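Local coordinates for protein guanidinopropionase (Pseudomonas aeruginosa, PDB 3NIQ) that catalyses the manganese-dependent hydrolysis of 3-guanidinopropanoate to beta-alanine and urea, working as a homohexamer of the arginase family, at residues 207-210 / 211-215; 262-265 / 266-269. All coordinates share one frame; numbering follows the deposited sequence.

Contact 1: 207-210 / 211-215; sequences RVIH and MEEFV
Glu213 OE1 is gripped by two groups: Arg207 NH1 donates to it over 3.0 Å, and a water donates a hydrogen bond to it, its O 2.7 Å from Glu213 OE1. The second carboxylate oxygen is taken as well, with Arg207 NH2 at 2.8 Å from Glu213 OE2, so the guanidinium meets the carboxylate end-on in a two-bond salt bridge. Both oxygens lie close to the guanidinium plane, but the two flat groups are twisted 39° apart. Arg207 NH1 meets OE1 on its syn side, somewhat out of the carboxylate plane (26°), whereas Arg207 NH2 meets OE2 from well above it. Glu213 reaches back along the strand because its CG stands anti to the backbone N (chi1 -176°) and the chain beyond is extended; the arginine, bent at chi2, arrives from the opposite direction. Ile209 CG1 lies over one face of the guanidinium, toward its rim, and Glu225, farther along the same helix, forms a salt bridge with Arg207 NE. The water that serves Glu213 also accepts from His210 N at 2.9 Å and lies in the imidazole plane, 3.0 Å from His210 ND1, tying the ring to the carboxylate. In this strand-to-helix turn of the arginase-family alpha/beta fold, strand 207-210 is an outermost strand of the parallel sheet within the chain, and His210 occupies the N-cap position of helix 211-230. The first helical turn is closed by Phe214 N donating to His210 O at 2.9 Å. Alongside, Ile209 CG2 rests against Phe214 CB, 4.1 Å away, while the phenyl ring turns toward Gln264 and Leu268 of helix 262-270. Glu212 OE1 lies 3.6 Å from His210 CB, yet another chain holds the carboxylate: His73 of the second subunit hydrogen-bonds OE1, and its Arg270 salt-bridges OE2.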
loop_
_atom_site.group_PDB
_atom_site.type_symbol
_atom_site.label_atom_id
_atom_site.label_comp_id
_atom_site.label_asym_id
_atom_site.label_seq_id
_atom_site.Cartn_x
_atom_site.Cartn_y
_atom_site.Cartn_z
ATOM N N ARG A 207 7.764 -32.113 -22.651
ATOM C CA ARG A 207 6.359 -31.827 -22.898
ATOM C C ARG A 207 6.026 -30.431 -22.350
ATOM O O ARG A 207 6.188 -30.161 -21.145
ATOM C CB ARG A 207 5.455 -32.871 -22.255
ATOM C CG ARG A 207 3.941 -32.594 -22.441
ATOM C CD ARG A 207 3.505 -32.833 -23.913
ATOM N NE ARG A 207 2.042 -32.902 -24.012
ATOM C CZ ARG A 207 1.261 -31.890 -24.358
ATOM N NH1 ARG A 207 1.796 -30.712 -24.677
ATOM N NH2 ARG A 207 -0.057 -32.054 -24.391
ATOM N N VAL A 208 5.563 -29.552 -23.235
ATOM C CA VAL A 208 5.254 -28.167 -22.848
ATOM C C VAL A 208 3.780 -27.912 -23.006
ATOM O O VAL A 208 3.251 -27.922 -24.120
ATOM C CB VAL A 208 6.041 -27.128 -23.669
ATOM C CG1 VAL A 208 5.629 -25.727 -23.256
ATOM C CG2 VAL A 208 7.543 -27.297 -23.459
ATOM N N ILE A 209 3.105 -27.695 -21.881
ATOM C CA ILE A 209 1.683 -27.378 -21.931
ATOM C C ILE A 209 1.523 -25.892 -21.678
ATOM O O ILE A 209 1.413 -25.441 -20.529
ATOM C CB ILE A 209 0.868 -28.241 -20.957
ATOM C CG1 ILE A 209 1.080 -29.726 -21.309
ATOM C CG2 ILE A 209 -0.612 -27.859 -20.999
ATOM C CD1 ILE A 209 0.478 -30.713 -20.307
ATOM N N HIS A 210 1.546 -25.132 -22.772
ATOM C CA HIS A 210 1.271 -23.693 -22.728
ATOM C C HIS A 210 -0.073 -23.392 -22.085
ATOM O O HIS A 210 -0.978 -24.228 -22.110
ATOM C CB HIS A 210 1.304 -23.100 -24.143
ATOM C CG HIS A 210 2.687 -22.996 -24.709
ATOM N ND1 HIS A 210 3.301 -24.039 -25.358
ATOM C CD2 HIS A 210 3.573 -21.973 -24.724
ATOM C CE1 HIS A 210 4.506 -23.668 -25.753
ATOM N NE2 HIS A 210 4.699 -22.420 -25.375
ATOM N N MET A 211 -0.206 -22.182 -21.541
ATOM C CA MET A 211 -1.471 -21.744 -20.940
ATOM C C MET A 211 -2.668 -22.035 -21.843
ATOM O O MET A 211 -3.710 -22.500 -21.375
ATOM C CB MET A 211 -1.420 -20.243 -20.630
ATOM C CG MET A 211 -2.542 -19.800 -19.766
ATOM S SD MET A 211 -2.398 -20.428 -18.081
ATOM C CE MET A 211 -4.073 -20.128 -17.556
ATOM N N GLU A 212 -2.509 -21.764 -23.134
ATOM C CA GLU A 212 -3.600 -21.959 -24.101
ATOM C C GLU A 212 -4.038 -23.411 -24.129
ATOM O O GLU A 212 -5.233 -23.701 -24.108
ATOM C CB GLU A 212 -3.185 -21.504 -25.507
ATOM C CG GLU A 212 -2.984 -19.994 -25.670
ATOM C CD GLU A 212 -1.745 -19.437 -24.938
ATOM O OE1 GLU A 212 -0.718 -20.151 -24.807
ATOM O OE2 GLU A 212 -1.806 -18.270 -24.495
ATOM N N GLU A 213 -3.069 -24.323 -24.133
ATOM C CA GLU A 213 -3.380 -25.767 -24.197
ATOM C C GLU A 213 -3.944 -26.283 -22.870
ATOM O O GLU A 213 -4.829 -27.150 -22.850
ATOM C CB GLU A 213 -2.153 -26.590 -24.628
ATOM C CG GLU A 213 -2.476 -28.095 -24.789
ATOM C CD GLU A 213 -1.284 -28.948 -25.195
ATOM O OE1 GLU A 213 -0.111 -28.493 -25.090
ATOM O OE2 GLU A 213 -1.526 -30.086 -25.629
ATOM N N PHE A 214 -3.465 -25.716 -21.763
ATOM C CA PHE A 214 -4.042 -25.996 -20.462
ATOM C C PHE A 214 -5.518 -25.633 -20.420
ATOM O O PHE A 214 -6.338 -26.380 -19.876
ATOM C CB PHE A 214 -3.311 -25.235 -19.353
ATOM C CG PHE A 214 -4.052 -25.229 -18.038
ATOM C CD1 PHE A 214 -4.402 -26.426 -17.423
ATOM C CD2 PHE A 214 -4.426 -24.025 -17.425
ATOM C CE1 PHE A 214 -5.087 -26.446 -16.213
ATOM C CE2 PHE A 214 -5.112 -24.033 -16.195
ATOM C CZ PHE A 214 -5.444 -25.245 -15.591
ATOM N N VAL A 215 -5.855 -24.489 -20.995
ATOM C CA VAL A 215 -7.258 -24.067 -21.101
ATOM C C VAL A 215 -8.088 -25.004 -22.014
ATOM O O VAL A 215 -9.189 -25.420 -21.653
ATOM C CB VAL A 215 -7.363 -22.575 -21.546
ATOM C CG1 VAL A 215 -8.792 -22.223 -22.010
ATOM C CG2 VAL A 215 -6.921 -21.649 -20.391
HETATM O O HOH W 1 1.084 -26.063 -25.530
#

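Contact 2: 262-265 / 266-269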
loop_
_atom_site.group_PDB
_atom_site.type_symbol
_atom_site.label_atom_id
_atom_site.label_comp_id
_atom_site.label_asym_id
_atom_site.label_seq_id
_atom_site.Cartn_x
_atom_site.Cartn_y
_atom_site.Cartn_z
ATOM N N SER A 262 -5.440 -19.902 -8.245
ATOM C CA SER A 262 -4.959 -20.663 -7.081
ATOM C C SER A 262 -5.745 -21.972 -7.013
ATOM O O SER A 262 -5.203 -23.051 -6.758
ATOM C CB SER A 262 -5.194 -19.870 -5.785
ATOM O OG SER A 262 -4.318 -18.768 -5.698
ATOM N N LEU A 263 -7.037 -21.877 -7.262
ATOM C CA LEU A 263 -7.873 -23.076 -7.257
ATOM C C LEU A 263 -7.375 -24.155 -8.255
ATOM O O LEU A 263 -7.243 -25.329 -7.909
ATOM C CB LEU A 263 -9.317 -22.677 -7.568
ATOM C CG LEU A 263 -10.238 -23.841 -7.906
ATOM C CD1 LEU A 263 -10.545 -24.657 -6.655
ATOM C CD2 LEU A 263 -11.519 -23.311 -8.551
ATOM N N GLN A 264 -7.103 -23.743 -9.489
ATOM C CA GLN A 264 -6.545 -24.659 -10.490
ATOM C C GLN A 264 -5.202 -25.266 -10.052
ATOM O O GLN A 264 -4.969 -26.459 -10.245
ATOM C CB GLN A 264 -6.402 -23.951 -11.833
ATOM C CG GLN A 264 -7.714 -23.798 -12.583
ATOM C CD GLN A 264 -7.591 -22.829 -13.725
ATOM O OE1 GLN A 264 -6.686 -21.974 -13.759
ATOM N NE2 GLN A 264 -8.495 -22.955 -14.685
ATOM N N ALA A 265 -4.335 -24.450 -9.452
ATOM C CA ALA A 265 -3.033 -24.940 -8.958
ATOM C C ALA A 265 -3.175 -26.001 -7.865
ATOM O O ALA A 265 -2.453 -27.006 -7.859
ATOM C CB ALA A 265 -2.146 -23.776 -8.480
ATOM N N GLN A 266 -4.114 -25.791 -6.951
ATOM C CA GLN A 266 -4.382 -26.765 -5.895
ATOM C C GLN A 266 -4.898 -28.067 -6.501
ATOM O O GLN A 266 -4.471 -29.151 -6.112
ATOM C CB GLN A 266 -5.396 -26.216 -4.886
ATOM C CG GLN A 266 -4.835 -25.170 -3.912
ATOM C CD GLN A 266 -5.909 -24.634 -2.980
ATOM O OE1 GLN A 266 -6.923 -24.117 -3.431
ATOM N NE2 GLN A 266 -5.681 -24.747 -1.670
ATOM N N GLN A 267 -5.817 -27.962 -7.452
ATOM C CA GLN A 267 -6.372 -29.163 -8.090
ATOM C C GLN A 267 -5.278 -29.930 -8.837
ATOM O O GLN A 267 -5.212 -31.156 -8.782
ATOM C CB GLN A 267 -7.496 -28.804 -9.070
ATOM C CG GLN A 267 -8.732 -28.164 -8.404
ATOM C CD GLN A 267 -9.736 -27.607 -9.424
ATOM O OE1 GLN A 267 -9.359 -27.046 -10.465
ATOM N NE2 GLN A 267 -11.015 -27.735 -9.114
ATOM N N LEU A 268 -4.408 -29.215 -9.536
ATOM C CA LEU A 268 -3.356 -29.913 -10.289
ATOM C C LEU A 268 -2.371 -30.602 -9.350
ATOM O O LEU A 268 -2.003 -31.767 -9.563
ATOM C CB LEU A 268 -2.654 -28.952 -11.240
ATOM C CG LEU A 268 -3.578 -28.488 -12.371
ATOM C CD1 LEU A 268 -3.025 -27.235 -13.027
ATOM C CD2 LEU A 268 -3.722 -29.599 -13.417
ATOM N N VAL A 269 -1.956 -29.901 -8.294
ATOM C CA VAL A 269 -1.001 -30.476 -7.348
ATOM C C VAL A 269 -1.595 -31.694 -6.610
ATOM O O VAL A 269 -0.945 -32.736 -6.481
ATOM C CB VAL A 269 -0.443 -29.396 -6.374
ATOM C CG1 VAL A 269 0.302 -30.034 -5.219
ATOM C CG2 VAL A 269 0.487 -28.482 -7.139
#
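Four backbone hydrogen bonds join 262-265 to 266-269, each spanning four residues: Gln266 N to Ser262 O, Gln267 N to Leu263 O, Leu268 N to Gln264 O at 2.9 Å, and Val269 N to Ala265 O. Side-chain van der Waals contact is mainly between Leu263 and Gln267, one turn apart. Leu263 CD1 lies 4.0 Å from Gln267 NE2, and Leu263 CG is 4.1 Å from Gln267 CD, so the leucine tip rests against the amide end of the glutamine. The first torsion (chi1 -64°) sets Gln267 CG anti to its own carbonyl carbon, 3.2 Å from Leu263 O, and the extended chain beyond carries the amide to the leucine. These turns belong to helix 262-270, the crossover helix of the beta-alpha-beta unit between strands 235-240 and 277-283. Carbonyl oxygens are flanked by carbon too: Leu268 CG sits 3.3 Å from Gln264 O, and Val269 CG2 is 3.4 Å from Ala265 O. Two other glutamines find their polar partners beyond these turns. Gln266 NE2 hydrogen-bonds Glu305 on helix 294-317, and Gln264 OE1 accepts from Thr261 N just before the helix. Leu268 and Val269 both pack on Phe147 of strand 142-147, whereas Leu263 and Gln267 pack against Val215 of the third subunit.

Overall arrangement
Contact 2 is the more buried, in a helix that crosses between two strands near the middle of the sheet; contact 1 is partly buried at the edge of the sheet within the chain, where strand 207-210 turns into helix 211-230. Their chemistry follows: contact 1 relies on a salt bridge and a shared water, contact 2 on backbone bonds and van der Waals packing. The two touch through Phe214, whose CE2 lies 3.6 Å from Gln264 OE1 and whose CE1 is 3.9 Å from Leu268 CD1. Both also face other subunits, contact 1 through charged and polar bonds as well as packing, contact 2 through packing. Neither coordinates manganese: the Met211 and Ala265 side chains lie about 12 and 13 Å from a bound ion.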